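Local coordinates for protein pngf-ii (Elizabethkingia meningoseptica, PDB 4R4X) that probably removes N-linked glycans from glycoproteins, as a peptide:N-glycosidase of the PNGase F family, at residues Q62-S75 with L162-Y176. Sequence-based numbering, arbitrary orientation.
Sequences QFAFLNNNEIVKTS and LFNGKNITEKDALTY
F163 turns its ring edge into the face of F63, CE1 standing 3.6 Å from F63 CD2, with the planes 60° apart. F65 completes this aromatic cluster; the rim of its ring meets L162, with CZ 3.9 Å from L162 CG. K166 CD lies 3.9 Å from F65 CD2. The F163 side chain is about 5 Å from a zinc ion bound by E52 and D159, and F63 and F163 both touch E52. I71 and I168 run side by side on the same face of the sheet. Their backbones belong to parallel strands 70-76 and 167-170. I71 brackets I168: its N donates to N167 O (2.8 Å) and its O accepts from T169 N. K171 N donates to K73 O (N-H...O angle 165°).

On the other face, Y176 CG is anti to the backbone N (chi1 175°), which sets the ring against T74, with V72 O at its edge. T74 CG2 sits over the ring face, 4.1 Å from its centroid, as a CH-pi contact. T74 OG1 donates to K171 O at 2.8 Å. A water accepts from S75 N and donates to E170 OE2 and K171 O.

Y176 OH and Q62 NE2 both bond to E49 of strand 48-54. Through its parallel pairing with 70-76, strand 167-170 extends antiparallel strands 48-54, 59-65 and 70-76, with helix 160-163 on one face and helix 173-182 on the other.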
loop_
_atom_site.group_PDB
_atom_site.type_symbol
_atom_site.label_atom_id
_atom_site.label_comp_id
_atom_site.label_asym_id
_atom_site.label_seq_id
_atom_site.Cartn_x
_atom_site.Cartn_y
_atom_site.Cartn_z
ATOM N N GLN A 62 -26.747 4.265 11.308
ATOM C CA GLN A 62 -25.383 4.423 11.716
ATOM C C GLN A 62 -24.774 5.533 10.866
ATOM O O GLN A 62 -24.871 5.496 9.647
ATOM C CB GLN A 62 -24.632 3.110 11.499
ATOM C CG GLN A 62 -23.311 3.044 12.224
ATOM C CD GLN A 62 -23.442 2.864 13.726
ATOM O OE1 GLN A 62 -24.462 2.399 14.245
ATOM N NE2 GLN A 62 -22.385 3.208 14.434
ATOM N N PHE A 63 -24.129 6.486 11.515
ATOM C CA PHE A 63 -23.545 7.651 10.856
ATOM C C PHE A 63 -22.053 7.653 11.110
ATOM O O PHE A 63 -21.635 7.487 12.247
ATOM C CB PHE A 63 -24.096 8.950 11.458
ATOM C CG PHE A 63 -25.577 9.099 11.350
ATOM C CD1 PHE A 63 -26.408 8.573 12.320
ATOM C CD2 PHE A 63 -26.148 9.785 10.281
ATOM C CE1 PHE A 63 -27.791 8.729 12.221
ATOM C CE2 PHE A 63 -27.524 9.932 10.176
ATOM C CZ PHE A 63 -28.350 9.405 11.152
ATOM N N ALA A 64 -21.276 7.924 10.073
ATOM C CA ALA A 64 -19.835 8.048 10.180
ATOM C C ALA A 64 -19.409 9.447 9.753
ATOM O O ALA A 64 -19.717 9.879 8.651
ATOM C CB ALA A 64 -19.142 6.988 9.317
ATOM N N PHE A 65 -18.690 10.127 10.638
ATOM C CA PHE A 65 -18.216 11.474 10.387
ATOM C C PHE A 65 -16.793 11.305 9.863
ATOM O O PHE A 65 -15.936 10.875 10.592
ATOM C CB PHE A 65 -18.232 12.287 11.682
ATOM C CG PHE A 65 -19.621 12.583 12.199
ATOM C CD1 PHE A 65 -20.494 11.557 12.539
ATOM C CD2 PHE A 65 -20.044 13.897 12.361
ATOM C CE1 PHE A 65 -21.773 11.831 13.016
ATOM C CE2 PHE A 65 -21.324 14.175 12.840
ATOM C CZ PHE A 65 -22.187 13.136 13.166
ATOM N N LEU A 66 -16.579 11.595 8.594
ATOM C CA LEU A 66 -15.322 11.205 7.933
ATOM C C LEU A 66 -14.316 12.312 7.969
ATOM O O LEU A 66 -13.094 12.074 8.080
ATOM C CB LEU A 66 -15.587 10.812 6.488
ATOM C CG LEU A 66 -16.598 9.678 6.322
ATOM C CD1 LEU A 66 -16.688 9.327 4.857
ATOM C CD2 LEU A 66 -16.201 8.473 7.151
ATOM N N ASN A 67 -14.824 13.527 7.848
ATOM C CA ASN A 67 -13.977 14.713 7.911
ATOM C C ASN A 67 -14.893 15.871 8.294
ATOM O O ASN A 67 -16.055 15.632 8.638
ATOM C CB ASN A 67 -13.220 14.899 6.584
ATOM C CG ASN A 67 -14.140 14.894 5.369
ATOM O OD1 ASN A 67 -14.088 14.015 4.515
ATOM N ND2 ASN A 67 -14.948 15.904 5.268
ATOM N N ASN A 68 -14.397 17.103 8.256
ATOM C CA ASN A 68 -15.171 18.243 8.752
ATOM C C ASN A 68 -16.462 18.508 7.992
ATOM O O ASN A 68 -17.365 19.173 8.512
ATOM C CB ASN A 68 -14.328 19.520 8.740
ATOM C CG ASN A 68 -13.178 19.457 9.709
ATOM O OD1 ASN A 68 -13.294 19.909 10.847
ATOM N ND2 ASN A 68 -12.063 18.868 9.275
ATOM N N ASN A 69 -16.554 17.991 6.775
ATOM C CA ASN A 69 -17.691 18.253 5.923
ATOM C C ASN A 69 -18.549 17.017 5.595
ATOM O O ASN A 69 -19.728 17.165 5.280
ATOM C CB ASN A 69 -17.197 18.907 4.632
ATOM C CG ASN A 69 -16.180 20.026 4.894
ATOM O OD1 ASN A 69 -16.473 20.999 5.591
ATOM N ND2 ASN A 69 -14.974 19.878 4.343
ATOM N N GLU A 70 -17.990 15.809 5.671
ATOM C CA GLU A 70 -18.636 14.642 5.051
ATOM C C GLU A 70 -19.159 13.683 6.103
ATOM O O GLU A 70 -18.430 13.316 7.010
ATOM C CB GLU A 70 -17.647 13.906 4.150
ATOM C CG GLU A 70 -18.222 12.828 3.238
ATOM C CD GLU A 70 -17.164 12.251 2.278
ATOM O OE1 GLU A 70 -15.979 12.689 2.303
ATOM O OE2 GLU A 70 -17.513 11.351 1.497
ATOM N N ILE A 71 -20.415 13.286 5.946
ATOM C CA ILE A 71 -21.021 12.227 6.751
ATOM C C ILE A 71 -21.677 11.188 5.837
ATOM O O ILE A 71 -22.443 11.546 4.937
ATOM C CB ILE A 71 -22.145 12.788 7.646
ATOM C CG1 ILE A 71 -21.606 13.862 8.610
ATOM C CG2 ILE A 71 -22.826 11.674 8.445
ATOM C CD1 ILE A 71 -22.714 14.657 9.292
ATOM N N VAL A 72 -21.407 9.917 6.114
ATOM C CA VAL A 72 -22.111 8.830 5.481
ATOM C C VAL A 72 -22.995 8.122 6.512
ATOM O O VAL A 72 -22.734 8.171 7.720
ATOM C CB VAL A 72 -21.176 7.845 4.748
ATOM C CG1 VAL A 72 -20.478 8.561 3.601
ATOM C CG2 VAL A 72 -20.144 7.202 5.656
ATOM N N LYS A 73 -24.060 7.502 6.023
ATOM C CA LYS A 73 -24.932 6.757 6.886
ATOM C C LYS A 73 -25.337 5.454 6.214
ATOM O O LYS A 73 -25.343 5.326 4.985
ATOM C CB LYS A 73 -26.165 7.599 7.301
ATOM C CG LYS A 73 -27.354 7.504 6.365
ATOM C CD LYS A 73 -28.528 8.387 6.771
ATOM C CE LYS A 73 -29.589 7.609 7.525
ATOM N NZ LYS A 73 -30.767 8.467 7.885
ATOM N N THR A 74 -25.673 4.485 7.041
ATOM C CA THR A 74 -26.243 3.262 6.554
ATOM C C THR A 74 -27.413 2.962 7.484
ATOM O O THR A 74 -27.335 3.234 8.701
ATOM C CB THR A 74 -25.156 2.162 6.465
ATOM O OG1 THR A 74 -25.490 1.218 5.449
ATOM C CG2 THR A 74 -24.972 1.453 7.765
ATOM N N SER A 75 -28.492 2.413 6.925
ATOM C CA SER A 75 -29.727 2.180 7.669
ATOM C C SER A 75 -30.240 0.744 7.514
ATOM O O SER A 75 -29.984 0.107 6.505
ATOM C CB SER A 75 -30.788 3.159 7.188
ATOM O OG SER A 75 -30.402 4.477 7.541
ATOM N N LEU A 162 -24.765 18.666 16.191
ATOM C CA LEU A 162 -23.924 17.530 15.863
ATOM C C LEU A 162 -23.837 17.380 14.345
ATOM O O LEU A 162 -22.755 17.201 13.803
ATOM C CB LEU A 162 -24.482 16.265 16.521
ATOM C CG LEU A 162 -23.720 14.977 16.232
ATOM C CD1 LEU A 162 -22.272 15.092 16.704
ATOM C CD2 LEU A 162 -24.432 13.825 16.917
ATOM N N PHE A 163 -24.973 17.479 13.657
ATOM C CA PHE A 163 -25.011 17.301 12.209
ATOM C C PHE A 163 -24.824 18.580 11.377
ATOM O O PHE A 163 -24.466 18.493 10.230
ATOM C CB PHE A 163 -26.290 16.563 11.787
ATOM C CG PHE A 163 -26.371 15.159 12.324
ATOM C CD1 PHE A 163 -25.681 14.126 11.707
ATOM C CD2 PHE A 163 -27.091 14.876 13.475
ATOM C CE1 PHE A 163 -25.732 12.833 12.217
ATOM C CE2 PHE A 163 -27.147 13.582 13.988
ATOM C CZ PHE A 163 -26.462 12.558 13.358
ATOM N N ASN A 164 -24.940 19.742 12.032
ATOM C CA ASN A 164 -24.804 21.068 11.407
ATOM C C ASN A 164 -23.528 21.218 10.586
ATOM O O ASN A 164 -22.439 20.897 11.061
ATOM C CB ASN A 164 -24.818 22.145 12.510
ATOM C CG ASN A 164 -24.727 23.565 11.967
ATOM O OD1 ASN A 164 -23.685 24.220 12.099
ATOM N ND2 ASN A 164 -25.820 24.059 11.386
ATOM N N GLY A 165 -23.677 21.696 9.353
ATOM C CA GLY A 165 -22.535 22.042 8.503
ATOM C C GLY A 165 -21.974 20.838 7.780
ATOM O O GLY A 165 -20.882 20.885 7.215
ATOM N N LYS A 166 -22.707 19.735 7.806
ATOM C CA LYS A 166 -22.197 18.515 7.199
ATOM C C LYS A 166 -23.209 17.910 6.245
ATOM O O LYS A 166 -24.420 17.973 6.480
ATOM C CB LYS A 166 -21.808 17.502 8.273
ATOM C CG LYS A 166 -20.566 17.873 9.076
ATOM C CD LYS A 166 -19.837 16.646 9.602
ATOM C CE LYS A 166 -18.631 17.022 10.448
ATOM N NZ LYS A 166 -18.921 18.171 11.332
ATOM N N ASN A 167 -22.719 17.344 5.148
ATOM C CA ASN A 167 -23.621 16.652 4.245
ATOM C C ASN A 167 -23.565 15.155 4.436
ATOM O O ASN A 167 -22.486 14.566 4.512
ATOM C CB ASN A 167 -23.373 17.005 2.786
ATOM C CG ASN A 167 -21.984 16.700 2.342
ATOM O OD1 ASN A 167 -21.038 17.377 2.731
ATOM N ND2 ASN A 167 -21.852 15.697 1.481
ATOM N N ILE A 168 -24.764 14.587 4.488
ATOM C CA ILE A 168 -25.022 13.177 4.727
ATOM C C ILE A 168 -25.585 12.453 3.476
ATOM O O ILE A 168 -26.441 12.974 2.786
ATOM C CB ILE A 168 -26.027 13.028 5.878
ATOM C CG1 ILE A 168 -25.483 13.731 7.125
ATOM C CG2 ILE A 168 -26.308 11.557 6.147
ATOM C CD1 ILE A 168 -26.498 13.995 8.204
ATOM N N THR A 169 -25.034 11.275 3.196
ATOM C CA THR A 169 -25.310 10.434 2.027
ATOM C C THR A 169 -25.463 8.991 2.512
ATOM O O THR A 169 -24.561 8.454 3.158
ATOM C CB THR A 169 -24.192 10.489 0.971
ATOM O OG1 THR A 169 -23.951 11.846 0.578
ATOM C CG2 THR A 169 -24.575 9.673 -0.259
ATOM N N GLU A 170 -26.588 8.381 2.185
ATOM C CA GLU A 170 -26.852 7.017 2.546
ATOM C C GLU A 170 -26.090 6.085 1.613
ATOM O O GLU A 170 -26.070 6.281 0.387
ATOM C CB GLU A 170 -28.357 6.693 2.515
ATOM C CG GLU A 170 -28.633 5.260 2.960
ATOM C CD GLU A 170 -30.099 4.937 3.259
ATOM O OE1 GLU A 170 -30.970 5.811 3.077
ATOM O OE2 GLU A 170 -30.380 3.785 3.663
ATOM N N LYS A 171 -25.472 5.076 2.202
ATOM C CA LYS A 171 -24.746 4.039 1.466
ATOM C C LYS A 171 -25.169 2.656 1.878
ATOM O O LYS A 171 -25.690 2.462 2.964
ATOM C CB LYS A 171 -23.249 4.120 1.776
ATOM C CG LYS A 171 -22.603 5.475 1.601
ATOM C CD LYS A 171 -22.498 5.880 0.154
ATOM C CE LYS A 171 -21.737 7.190 0.048
ATOM N NZ LYS A 171 -21.630 7.688 -1.353
ATOM N N ASP A 172 -24.847 1.670 1.050
ATOM C CA ASP A 172 -24.970 0.277 1.468
ATOM C C ASP A 172 -23.937 -0.014 2.554
ATOM O O ASP A 172 -22.959 0.727 2.707
ATOM C CB ASP A 172 -24.803 -0.661 0.273
ATOM C CG ASP A 172 -23.376 -0.705 -0.253
ATOM O OD1 ASP A 172 -22.543 -1.402 0.363
ATOM O OD2 ASP A 172 -23.087 -0.055 -1.277
ATOM N N ALA A 173 -24.128 -1.110 3.290
ATOM C CA ALA A 173 -23.286 -1.394 4.447
ATOM C C ALA A 173 -21.807 -1.614 4.075
ATOM O O ALA A 173 -20.918 -1.206 4.806
ATOM C CB ALA A 173 -23.825 -2.593 5.228
ATOM N N LEU A 174 -21.548 -2.277 2.961
ATOM C CA LEU A 174 -20.164 -2.545 2.563
ATOM C C LEU A 174 -19.453 -1.257 2.200
ATOM O O LEU A 174 -18.302 -1.055 2.567
ATOM C CB LEU A 174 -20.096 -3.518 1.385
ATOM C CG LEU A 174 -20.486 -4.960 1.729
ATOM C CD1 LEU A 174 -20.568 -5.787 0.452
ATOM C CD2 LEU A 174 -19.516 -5.579 2.720
ATOM N N THR A 175 -20.132 -0.406 1.448
ATOM C CA THR A 175 -19.578 0.880 1.058
ATOM C C THR A 175 -19.334 1.797 2.270
ATOM O O THR A 175 -18.322 2.488 2.345
ATOM C CB THR A 175 -20.502 1.568 0.030
ATOM O OG1 THR A 175 -20.614 0.720 -1.114
ATOM C CG2 THR A 175 -19.963 2.908 -0.377
ATOM N N TYR A 176 -20.290 1.821 3.185
ATOM C CA TYR A 176 -20.180 2.583 4.429
ATOM C C TYR A 176 -18.833 2.270 5.134
ATOM O O TYR A 176 -18.049 3.177 5.452
ATOM C CB TYR A 176 -21.389 2.247 5.313
ATOM C CG TYR A 176 -21.364 2.862 6.680
ATOM C CD1 TYR A 176 -21.856 4.149 6.899
ATOM C CD2 TYR A 176 -20.902 2.142 7.768
ATOM C CE1 TYR A 176 -21.830 4.724 8.156
ATOM C CE2 TYR A 176 -20.891 2.699 9.029
ATOM C CZ TYR A 176 -21.357 3.988 9.208
ATOM O OH TYR A 176 -21.302 4.525 10.443
HETATM O O HOH W 1 -28.329 2.196 4.145
#